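Local coordinates for dehydratase, IlvD/Edd family (Caulobacter crescentus, PDB 5OYN), which dehydrates D-xylonate to 2-dehydro-3-deoxy-D-arabinonate, and D-gluconate about as efficiently, using a [2Fe-2S] cluster and magnesium, at residues 233-238 and 330-335; 156-161 and 241-246; 277-282 and 340-345. One frame throughout, in Å; residues are numbered along the deposited sequence.

Interaction 1 of 3, residues 233-238 and 330-335; sequences CAAIPA and ERFHRA
The imidazole of His333 lies against the chain at Ile236. Ile236 CA sits over one face, 3.7 Å from the ring centroid and 22° off the ring normal, a CH-pi contact displaced toward the rim. Ala235 CB lies at the edge, in the ring plane. The Phe332 ring meets the same methyl obliquely, with Ala235 CB 4.0 Å from Phe332 CD2. Ala235 CB thus points at helix 329-335 and is shared by two neighbouring aromatic side chains, with His333 CB 3.7 Å away. His333 reaches across because its CG is anti to the backbone N (chi1 166°), and its ring then runs alongside the Ile236 side chain, both pointing the same way. Ile236 CG1 comes to 3.4 Å from His333 NE2, while its CG2 lies near NE2 and CE1. Further along the loop, Pro237 adds its ring carbons: CD is 3.8 Å from His333 ND1, and CG packs 4.0 Å from Glu330 CG, the two side chains crossing at about a right angle. Beyond this aliphatic contact the Glu330 carboxylate is hydrogen-bonded elsewhere, OE1 with Tyr240 OH and OE2 with Asp165 N. An alanine in place of His333 would probably loosen the loop on the helix, since the ring that covers Ile236 CA and touches Ile236 CG1 and Pro237 CD would be gone. Ile236 also touches Glu242 and Met246, so the loop packs on helix 241-259 as well. The arrangement is that of a loop between two helices, 215-225 and 241-259, clamped by a short third helix in the N-terminal region of an IlvD/Edd dehydratase, with the Pro237 side chain about 12 Å from that of the cluster-binding Cys210.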
# COMPACT_ATOMS: atom_id res chain seq x y z
N CYS A 233 22.24 -8.33 -11.07
CA CYS A 233 20.84 -7.92 -11.02
C CYS A 233 19.92 -8.88 -11.76
O CYS A 233 18.81 -9.18 -11.30
CB CYS A 233 20.72 -6.51 -11.60
SG CYS A 233 19.10 -5.78 -11.45
N ALA A 234 20.34 -9.37 -12.93
CA ALA A 234 19.40 -10.04 -13.82
C ALA A 234 18.76 -11.27 -13.18
O ALA A 234 17.54 -11.47 -13.29
CB ALA A 234 20.11 -10.45 -15.12
N ALA A 235 19.55 -12.09 -12.50
CA ALA A 235 19.12 -13.46 -12.23
C ALA A 235 18.44 -13.66 -10.88
O ALA A 235 17.84 -14.73 -10.69
CB ALA A 235 20.31 -14.42 -12.29
N ILE A 236 18.53 -12.70 -9.95
CA ILE A 236 17.92 -12.90 -8.63
C ILE A 236 16.44 -13.22 -8.79
O ILE A 236 15.72 -12.48 -9.49
CB ILE A 236 18.10 -11.65 -7.74
CG1 ILE A 236 19.52 -11.07 -7.85
CG2 ILE A 236 17.82 -12.01 -6.29
CD1 ILE A 236 19.64 -9.65 -7.33
N PRO A 237 15.94 -14.31 -8.22
CA PRO A 237 14.49 -14.57 -8.29
C PRO A 237 13.70 -13.51 -7.53
O PRO A 237 14.10 -13.06 -6.46
CB PRO A 237 14.35 -15.96 -7.65
CG PRO A 237 15.72 -16.59 -7.83
CD PRO A 237 16.67 -15.45 -7.62
N ALA A 238 12.56 -13.12 -8.11
CA ALA A 238 11.75 -12.05 -7.56
C ALA A 238 11.46 -12.12 -6.05
O ALA A 238 11.51 -11.06 -5.40
CB ALA A 238 10.44 -11.98 -8.35
N GLU A 330 16.35 -20.39 -10.23
CA GLU A 330 16.94 -20.42 -8.89
C GLU A 330 18.34 -21.00 -8.92
O GLU A 330 19.27 -20.41 -8.36
CB GLU A 330 16.05 -21.23 -7.95
CG GLU A 330 14.79 -20.51 -7.50
CD GLU A 330 14.25 -21.10 -6.22
OE1 GLU A 330 14.85 -20.78 -5.17
OE2 GLU A 330 13.27 -21.88 -6.26
N ARG A 331 18.52 -22.16 -9.55
CA ARG A 331 19.85 -22.76 -9.60
C ARG A 331 20.82 -21.86 -10.38
O ARG A 331 21.99 -21.72 -9.99
CB ARG A 331 19.78 -24.15 -10.21
CG ARG A 331 19.17 -25.21 -9.29
CD ARG A 331 20.00 -25.44 -8.03
NE ARG A 331 21.37 -25.92 -8.27
CZ ARG A 331 21.72 -27.20 -8.45
NH1 ARG A 331 20.80 -28.16 -8.45
NH2 ARG A 331 22.99 -27.53 -8.62
N PHE A 332 20.34 -21.23 -11.45
CA PHE A 332 21.19 -20.36 -12.23
C PHE A 332 21.75 -19.23 -11.37
O PHE A 332 22.97 -18.99 -11.35
CB PHE A 332 20.42 -19.82 -13.44
CG PHE A 332 21.23 -18.85 -14.28
CD1 PHE A 332 22.51 -19.18 -14.71
CD2 PHE A 332 20.70 -17.61 -14.62
CE1 PHE A 332 23.25 -18.30 -15.46
CE2 PHE A 332 21.44 -16.72 -15.38
CZ PHE A 332 22.71 -17.06 -15.80
N HIS A 333 20.88 -18.56 -10.62
CA HIS A 333 21.33 -17.41 -9.84
C HIS A 333 22.23 -17.84 -8.68
O HIS A 333 23.18 -17.14 -8.33
CB HIS A 333 20.13 -16.60 -9.34
CG HIS A 333 20.50 -15.61 -8.28
ND1 HIS A 333 20.38 -15.88 -6.94
CD2 HIS A 333 21.06 -14.38 -8.37
CE1 HIS A 333 20.83 -14.85 -6.24
NE2 HIS A 333 21.25 -13.93 -7.09
N ARG A 334 21.93 -18.98 -8.05
CA ARG A 334 22.80 -19.48 -6.99
C ARG A 334 24.17 -19.86 -7.52
O ARG A 334 25.17 -19.77 -6.79
CB ARG A 334 22.14 -20.68 -6.32
CG ARG A 334 22.68 -21.03 -4.95
CD ARG A 334 21.50 -21.39 -4.01
NE ARG A 334 20.83 -22.62 -4.40
CZ ARG A 334 19.51 -22.75 -4.53
NH1 ARG A 334 18.74 -21.70 -4.30
NH2 ARG A 334 18.98 -23.91 -4.90
N ALA A 335 24.25 -20.31 -8.79
CA ALA A 335 25.52 -20.60 -9.44
C ALA A 335 26.31 -19.34 -9.80
O ALA A 335 27.50 -19.45 -10.11
CB ALA A 335 25.29 -21.42 -10.70

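Interaction 2 of 3, residues 156-161 and 241-246; sequences IVLSGG and RERGQM
Strand 156-159 and the helix segment 241-246 run nearly antiparallel, 162° between their directions, with their axes 9.6 Å apart at closest approach, so the helix lies along strand 155-159 at one margin of the four-stranded parallel sheet. Arg243 carries most of the contact. Its CG is anti to the backbone N, and bends at chi2 and chi3 (63° and 60°) fold the chain so that one guanidinium face lies over the backbone where the strand ends. Ser159 C sits 3.7 Å above the centre of that face. Ser159 O also lies over the face, 2.8 Å from Arg243 NH1 but at a poor angle for a hydrogen bond. Gly161 CA approaches Arg243 NH2 to 3.6 Å; the positive phi of Gly161 suits a residue without CB, and a side chain there would point at the guanidinium. Gly161 lies about 9 Å from the bound [2Fe-2S] cluster. Leu158 CD1 meets Arg243 NH1 tip to tip and touches Met246 CG at 4.0 Å, its side chain sliding past that of Met246 in the opposite direction. Arg243 NH2 is hydrogen-bonded to Cys233 O and Ile236 O, and Ser159 OG to Asn220 OD1. The buried positive charge therefore lies against carbonyls of the strand end and of the loop 233-238, whose negative ends would probably help to offset it.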
# COMPACT_ATOMS: atom_id res chain seq x y z
N ILE A 156 18.96 3.35 -15.68
CA ILE A 156 19.47 2.11 -15.09
C ILE A 156 18.30 1.13 -15.03
O ILE A 156 17.17 1.52 -14.74
CB ILE A 156 20.12 2.38 -13.71
CG1 ILE A 156 20.93 1.19 -13.23
CG2 ILE A 156 19.08 2.83 -12.67
CD1 ILE A 156 21.56 1.47 -11.85
N VAL A 157 18.58 -0.14 -15.35
CA VAL A 157 17.54 -1.16 -15.36
C VAL A 157 17.50 -1.85 -14.01
O VAL A 157 18.55 -2.16 -13.43
CB VAL A 157 17.77 -2.18 -16.49
CG1 VAL A 157 16.98 -3.46 -16.20
CG2 VAL A 157 17.37 -1.60 -17.84
N LEU A 158 16.29 -2.07 -13.51
CA LEU A 158 16.06 -2.92 -12.35
C LEU A 158 15.19 -4.07 -12.79
O LEU A 158 14.06 -3.86 -13.26
CB LEU A 158 15.41 -2.15 -11.20
CG LEU A 158 15.12 -3.03 -9.96
CD1 LEU A 158 16.40 -3.67 -9.41
CD2 LEU A 158 14.45 -2.21 -8.92
N SER A 159 15.70 -5.29 -12.67
CA SER A 159 14.98 -6.48 -13.08
C SER A 159 14.07 -6.95 -11.96
O SER A 159 14.42 -6.84 -10.78
CB SER A 159 15.94 -7.61 -13.46
OG SER A 159 16.90 -7.18 -14.40
N GLY A 160 12.90 -7.48 -12.33
CA GLY A 160 12.06 -8.14 -11.35
C GLY A 160 12.64 -9.46 -10.89
O GLY A 160 12.70 -9.74 -9.68
N GLY A 161 13.11 -10.28 -11.83
CA GLY A 161 13.62 -11.60 -11.55
C GLY A 161 12.61 -12.68 -11.89
O GLY A 161 11.41 -12.42 -12.04
N ARG A 241 15.13 -11.89 -0.82
CA ARG A 241 15.33 -10.54 -0.30
C ARG A 241 16.48 -9.85 -1.02
O ARG A 241 16.51 -8.62 -1.11
CB ARG A 241 15.54 -10.54 1.22
CG ARG A 241 16.62 -11.44 1.73
CD ARG A 241 17.89 -10.70 2.12
NE ARG A 241 18.83 -11.67 2.67
CZ ARG A 241 20.01 -12.01 2.15
NH1 ARG A 241 20.47 -11.43 1.05
NH2 ARG A 241 20.75 -12.93 2.74
N GLU A 242 17.42 -10.64 -1.56
CA GLU A 242 18.48 -10.13 -2.43
C GLU A 242 17.89 -9.16 -3.45
O GLU A 242 18.49 -8.12 -3.74
CB GLU A 242 19.18 -11.26 -3.17
CG GLU A 242 20.45 -11.77 -2.54
CD GLU A 242 21.03 -12.96 -3.33
OE1 GLU A 242 20.77 -14.12 -2.94
OE2 GLU A 242 21.74 -12.73 -4.34
N ARG A 243 16.72 -9.48 -4.00
CA ARG A 243 16.10 -8.63 -5.00
C ARG A 243 15.74 -7.26 -4.42
O ARG A 243 15.93 -6.24 -5.08
CB ARG A 243 14.86 -9.30 -5.56
CG ARG A 243 13.99 -8.37 -6.35
CD ARG A 243 14.70 -7.84 -7.59
NE ARG A 243 15.11 -8.92 -8.49
CZ ARG A 243 16.10 -8.82 -9.37
NH1 ARG A 243 16.78 -7.69 -9.49
NH2 ARG A 243 16.39 -9.85 -10.16
N GLY A 244 15.22 -7.23 -3.20
CA GLY A 244 14.88 -5.96 -2.60
C GLY A 244 16.10 -5.18 -2.17
O GLY A 244 16.11 -3.95 -2.23
N GLN A 245 17.15 -5.88 -1.74
CA GLN A 245 18.43 -5.22 -1.53
C GLN A 245 18.96 -4.64 -2.83
O GLN A 245 19.42 -3.49 -2.88
CB GLN A 245 19.41 -6.21 -0.93
CG GLN A 245 19.11 -6.44 0.51
CD GLN A 245 19.82 -7.63 1.04
OE1 GLN A 245 20.27 -8.48 0.28
NE2 GLN A 245 19.93 -7.71 2.37
N MET A 246 18.90 -5.42 -3.91
CA MET A 246 19.35 -4.91 -5.19
C MET A 246 18.53 -3.70 -5.60
O MET A 246 19.06 -2.74 -6.18
CB MET A 246 19.28 -6.01 -6.24
CG MET A 246 19.49 -5.51 -7.65
SD MET A 246 21.23 -5.14 -7.94
CE MET A 246 22.03 -6.69 -7.54

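Interaction 3 of 3, residues 277-282 and 340-345; sequences IALVAA and AVLWEL
Helices 270-282 and 337-347 cross steeply, at 107° between the directions of their segments, with the axes 9.9 Å apart at closest approach. The hollow on the first helix has backbone for its floor and the methyls of Ala278 and Ala282 for its walls. Ala278 and Ala282, one turn apart, both point toward the partner, and Leu345 CD1 is the bump that settles there, 4.1 Å from Ala278 CB and 4.0 Å from Ala282 CB. This methyl goes deep enough to rest on the backbone between them, at 3.9 Å from both Ala278 O and Leu279 CA. Leu345 CG stands anti to the carbonyl carbon (chi1 -76°), and the branch then reaches forward to the alanines. This is side-chain interlocking between steeply crossed helices within the helical part of the N-terminal dehydratase region, away from the annotated metal and cluster sites. The exchange also works in reverse. Leu279, with CG anti to the backbone N (chi1 168°), bends its end toward the second helix and sets CD1 against Val341 and Leu342, which form a shallow notch between neighbouring side chains. Its CD1 is 3.7 Å from Val341 CG1, the two side chains crossing at about a right angle, and Leu342 CD2 closes on Leu279 CB at 3.9 Å from the other part of the notch. Val341 CG1 also touches Ala282 CB at 4.0 Å, so the Ala282 methyl is shared by Val341 and Leu345. Leu279 and Leu342 both extend to Ala225 of helix 215-225, while Val341 packs on Val319 and Ala282 on Ile315.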
# COMPACT_ATOMS: atom_id res chain seq x y z
N ILE A 277 25.39 -10.00 -27.27
CA ILE A 277 25.29 -11.08 -28.26
C ILE A 277 26.05 -12.31 -27.78
O ILE A 277 25.55 -13.44 -27.88
CB ILE A 277 25.82 -10.60 -29.63
CG1 ILE A 277 24.97 -9.46 -30.18
CG2 ILE A 277 25.90 -11.78 -30.64
CD1 ILE A 277 24.96 -9.38 -31.69
N ALA A 278 27.26 -12.11 -27.26
CA ALA A 278 28.03 -13.25 -26.81
C ALA A 278 27.33 -13.94 -25.65
O ALA A 278 27.21 -15.17 -25.63
CB ALA A 278 29.44 -12.83 -26.40
N LEU A 279 26.83 -13.14 -24.70
CA LEU A 279 26.15 -13.72 -23.55
C LEU A 279 24.92 -14.50 -23.98
O LEU A 279 24.69 -15.63 -23.50
CB LEU A 279 25.76 -12.62 -22.57
CG LEU A 279 24.80 -13.14 -21.51
CD1 LEU A 279 25.57 -13.90 -20.45
CD2 LEU A 279 24.07 -11.97 -20.96
N VAL A 280 24.12 -13.95 -24.89
CA VAL A 280 22.91 -14.65 -25.32
C VAL A 280 23.25 -16.07 -25.77
O VAL A 280 22.54 -17.02 -25.43
CB VAL A 280 22.21 -13.88 -26.44
CG1 VAL A 280 21.04 -14.71 -26.97
CG2 VAL A 280 21.75 -12.55 -25.94
N ALA A 281 24.36 -16.24 -26.50
CA ALA A 281 24.65 -17.54 -27.08
C ALA A 281 25.11 -18.53 -26.01
O ALA A 281 24.66 -19.68 -25.99
CB ALA A 281 25.69 -17.41 -28.18
N ALA A 282 26.01 -18.09 -25.12
CA ALA A 282 26.53 -18.96 -24.07
C ALA A 282 25.46 -19.39 -23.08
O ALA A 282 25.59 -20.46 -22.46
CB ALA A 282 27.66 -18.25 -23.31
N ALA A 340 28.59 -14.78 -13.69
CA ALA A 340 29.39 -16.00 -13.81
C ALA A 340 29.54 -16.41 -15.28
O ALA A 340 30.60 -16.88 -15.69
CB ALA A 340 28.78 -17.12 -12.97
N VAL A 341 28.49 -16.23 -16.07
CA VAL A 341 28.56 -16.57 -17.48
C VAL A 341 29.50 -15.61 -18.20
O VAL A 341 30.37 -16.03 -18.97
CB VAL A 341 27.15 -16.57 -18.10
CG1 VAL A 341 27.19 -17.09 -19.52
CG2 VAL A 341 26.18 -17.39 -17.25
N LEU A 342 29.35 -14.31 -17.92
CA LEU A 342 30.23 -13.31 -18.51
C LEU A 342 31.69 -13.55 -18.14
O LEU A 342 32.59 -13.30 -18.95
CB LEU A 342 29.78 -11.91 -18.07
CG LEU A 342 28.48 -11.46 -18.74
CD1 LEU A 342 28.00 -10.16 -18.17
CD2 LEU A 342 28.61 -11.37 -20.27
N TRP A 343 31.94 -14.03 -16.92
CA TRP A 343 33.31 -14.30 -16.51
C TRP A 343 33.94 -15.36 -17.39
O TRP A 343 35.04 -15.18 -17.92
CB TRP A 343 33.32 -14.73 -15.04
CG TRP A 343 34.67 -15.01 -14.45
CD1 TRP A 343 35.44 -14.15 -13.72
CD2 TRP A 343 35.37 -16.26 -14.48
NE1 TRP A 343 36.60 -14.78 -13.31
CE2 TRP A 343 36.58 -16.08 -13.77
CE3 TRP A 343 35.11 -17.51 -15.05
CZ2 TRP A 343 37.51 -17.10 -13.61
CZ3 TRP A 343 36.05 -18.51 -14.90
CH2 TRP A 343 37.23 -18.30 -14.18
N GLU A 344 33.24 -16.49 -17.53
CA GLU A 344 33.63 -17.56 -18.45
C GLU A 344 34.04 -16.98 -19.80
O GLU A 344 35.13 -17.26 -20.30
CB GLU A 344 32.46 -18.54 -18.58
CG GLU A 344 32.82 -20.00 -18.75
CD GLU A 344 33.63 -20.59 -17.59
OE1 GLU A 344 33.34 -20.29 -16.42
OE2 GLU A 344 34.56 -21.38 -17.88
N LEU A 345 33.19 -16.14 -20.38
CA LEU A 345 33.48 -15.56 -21.69
C LEU A 345 34.72 -14.67 -21.62
O LEU A 345 35.64 -14.79 -22.45
CB LEU A 345 32.27 -14.79 -22.21
CG LEU A 345 31.15 -15.66 -22.75
CD1 LEU A 345 29.85 -14.89 -22.83
CD2 LEU A 345 31.51 -16.27 -24.12

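In the fold
From the N terminus, residues 156-161 end an outer strand of the parallel sheet, and interaction 2 closes when helix 241-259 returns to it. Before that, the loop 233-238 opens interaction 1, which closes only at helix 329-335, so the two cross. Residues 277-282 open interaction 3 next, and 340-345 close it just after interaction 1, so these cross too, whereas interactions 2 and 3 follow in series. Interactions 1 and 2 touch through Arg243; interactions 1 and 3 touch where Phe332 meets Val341 on successive helices. Interaction 2 ties helix 241-259 to the sheet edge, interaction 1 ties the loop before that helix to helix 329-335, and interaction 3 ties helix 270-282 to helix 337-347.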